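Local structure of uncharacterized protein (Acinetobacter baumannii, 4PAR) at residues Q267-A273 and R286-E292. The protein probably cleaves DNA that contains 5-hydroxymethylcytosine, pairing a Vsr-like endonuclease domain with an SRA-like domain that probably recognises the modified base. The protein carries 3 engineered substitutions. Sequence-based numbering, arbitrary orientation.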
# COMPACT_ATOMS: atom_id res chain seq x y z
N GLN F 267 37.65 7.43 19.15
CA GLN F 267 37.09 7.01 20.43
C GLN F 267 35.79 7.72 20.80
O GLN F 267 35.14 7.35 21.78
CB GLN F 267 38.12 7.24 21.53
CG GLN F 267 39.28 6.27 21.46
CD GLN F 267 38.81 4.83 21.40
OE1 GLN F 267 38.99 4.15 20.39
NE2 GLN F 267 38.22 4.35 22.49
N LYS F 268 35.40 8.71 20.01
CA LYS F 268 34.15 9.42 20.25
C LYS F 268 33.27 9.43 19.01
O LYS F 268 33.77 9.50 17.89
CB LYS F 268 34.42 10.86 20.70
CG LYS F 268 35.00 10.98 22.10
CD LYS F 268 35.41 12.42 22.38
CE LYS F 268 35.90 12.58 23.81
NZ LYS F 268 34.82 12.24 24.78
N ARG F 269 31.96 9.36 19.21
CA ARG F 269 31.03 9.49 18.10
C ARG F 269 29.84 10.36 18.48
O ARG F 269 29.18 10.12 19.48
CB ARG F 269 30.54 8.12 17.63
CG ARG F 269 31.56 7.31 16.85
CD ARG F 269 30.96 6.01 16.34
NE ARG F 269 31.95 5.18 15.66
CZ ARG F 269 31.70 3.97 15.16
NH1 ARG F 269 30.48 3.46 15.25
NH2 ARG F 269 32.66 3.28 14.56
N ILE F 270 29.59 11.40 17.68
CA ILE F 270 28.36 12.18 17.81
C ILE F 270 27.27 11.49 16.99
O ILE F 270 27.45 11.21 15.79
CB ILE F 270 28.57 13.64 17.36
CG1 ILE F 270 27.25 14.26 16.87
CG2 ILE F 270 29.63 13.72 16.28
CD1 ILE F 270 27.14 14.38 15.36
N VAL F 271 26.15 11.20 17.63
CA VAL F 271 25.16 10.31 17.03
C VAL F 271 23.89 11.00 16.55
O VAL F 271 23.30 11.82 17.25
CB VAL F 271 24.77 9.20 18.02
CG1 VAL F 271 24.04 8.08 17.29
CG2 VAL F 271 25.99 8.66 18.71
N PHE F 272 23.48 10.65 15.33
CA PHE F 272 22.16 10.99 14.81
C PHE F 272 21.47 9.72 14.33
O PHE F 272 21.88 9.11 13.34
CB PHE F 272 22.26 12.00 13.67
CG PHE F 272 22.41 13.42 14.13
CD1 PHE F 272 23.61 13.88 14.64
CD2 PHE F 272 21.35 14.30 14.04
CE1 PHE F 272 23.75 15.19 15.06
CE2 PHE F 272 21.48 15.61 14.45
CZ PHE F 272 22.69 16.05 14.96
N ALA F 273 20.41 9.32 15.02
CA ALA F 273 19.73 8.06 14.69
C ALA F 273 18.75 8.24 13.55
O ALA F 273 18.04 9.24 13.48
CB ALA F 273 19.02 7.52 15.92
N ARG F 286 17.81 12.05 14.04
CA ARG F 286 17.63 12.65 15.36
C ARG F 286 18.90 12.58 16.20
O ARG F 286 19.50 11.51 16.34
CB ARG F 286 16.48 11.97 16.12
CG ARG F 286 16.50 12.21 17.62
CD ARG F 286 15.34 11.53 18.33
NE ARG F 286 14.07 12.20 18.06
CZ ARG F 286 13.67 13.30 18.69
NH1 ARG F 286 14.42 13.85 19.63
NH2 ARG F 286 12.51 13.85 18.37
N PHE F 287 19.29 13.71 16.77
CA PHE F 287 20.50 13.76 17.57
C PHE F 287 20.28 12.99 18.86
O PHE F 287 19.39 13.34 19.64
CB PHE F 287 20.86 15.22 17.85
CG PHE F 287 21.99 15.40 18.80
CD1 PHE F 287 23.27 14.99 18.47
CD2 PHE F 287 21.79 16.01 20.02
CE1 PHE F 287 24.32 15.17 19.35
CE2 PHE F 287 22.83 16.20 20.91
CZ PHE F 287 24.10 15.78 20.57
N MET F 288 21.06 11.94 19.08
CA MET F 288 20.97 11.18 20.33
C MET F 288 21.96 11.63 21.40
O MET F 288 21.76 11.35 22.58
CB MET F 288 21.17 9.69 20.05
CG MET F 288 20.01 9.05 19.31
SD MET F 288 18.43 9.43 20.09
CE MET F 288 17.29 8.51 19.05
N GLY F 289 23.03 12.31 21.00
CA GLY F 289 24.02 12.76 21.96
C GLY F 289 25.45 12.67 21.45
O GLY F 289 25.69 12.37 20.27
N LEU F 290 26.40 12.93 22.35
CA LEU F 290 27.81 12.66 22.11
C LEU F 290 28.26 11.49 22.98
O LEU F 290 28.28 11.59 24.22
CB LEU F 290 28.67 13.89 22.38
CG LEU F 290 30.17 13.69 22.19
CD1 LEU F 290 30.47 13.13 20.81
CD2 LEU F 290 30.92 15.00 22.40
N TYR F 291 28.62 10.40 22.31
CA TYR F 291 28.86 9.10 22.94
C TYR F 291 30.34 8.70 22.91
O TYR F 291 31.08 9.05 21.98
CB TYR F 291 28.02 8.01 22.26
CG TYR F 291 26.54 8.05 22.57
CD1 TYR F 291 25.74 9.11 22.17
CD2 TYR F 291 25.93 7.00 23.26
CE1 TYR F 291 24.39 9.14 22.46
CE2 TYR F 291 24.58 7.02 23.54
CZ TYR F 291 23.81 8.10 23.14
OH TYR F 291 22.46 8.13 23.42
N GLU F 292 30.75 7.94 23.92
CA GLU F 292 32.14 7.50 24.05
C GLU F 292 32.25 5.98 24.17
O GLU F 292 31.44 5.34 24.84
CB GLU F 292 32.79 8.18 25.26
CG GLU F 292 34.30 8.13 25.28
CD GLU F 292 34.89 9.04 26.35
OE1 GLU F 292 35.71 9.91 25.99
OE2 GLU F 292 34.52 8.89 27.53
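Phe287 meets Phe272 through its CB, which lies 3.7 Å from the centroid of the Phe272 ring and 24° off its normal, a CH-pi contact over the face. With CG anti to its backbone N (chi1 173°), the Phe287 ring runs back along the partner strand: CG comes to Phe272 CZ, CD1 lies 3.4 Å from both Val271 O and Phe272 CE1, and CE1 touches Ile270 CG1 at 3.9 Å, the latter carbon lying at the ring's edge. The two ring planes meet obliquely, at 48°. Ile183 of strand 182-184 touches both phenylalanines.

Backbone bonds set this antiparallel hairpin pairing within the SRA-like domain. Val271 bonds through N to Gly289 O and through O to Met288 N, so two residues of 286-292 stand opposite one of 267-273: a beta bulge. A CB on Gly289 would press against Met288 O. On the other face, Val271 CG2 lies 3.5 Å from Tyr291 CD1, and Ala273 CB packs on Met288 CE.

At the partly exposed end, Lys268 NZ makes the interstrand salt bridge with Glu292 OE1 (2.8 Å), from above the carboxylate plane; Arg269 and Arg286 pair outside, with Glu247 and Asp111. The chemistry implies apolar packing along the hairpin's middle on both faces.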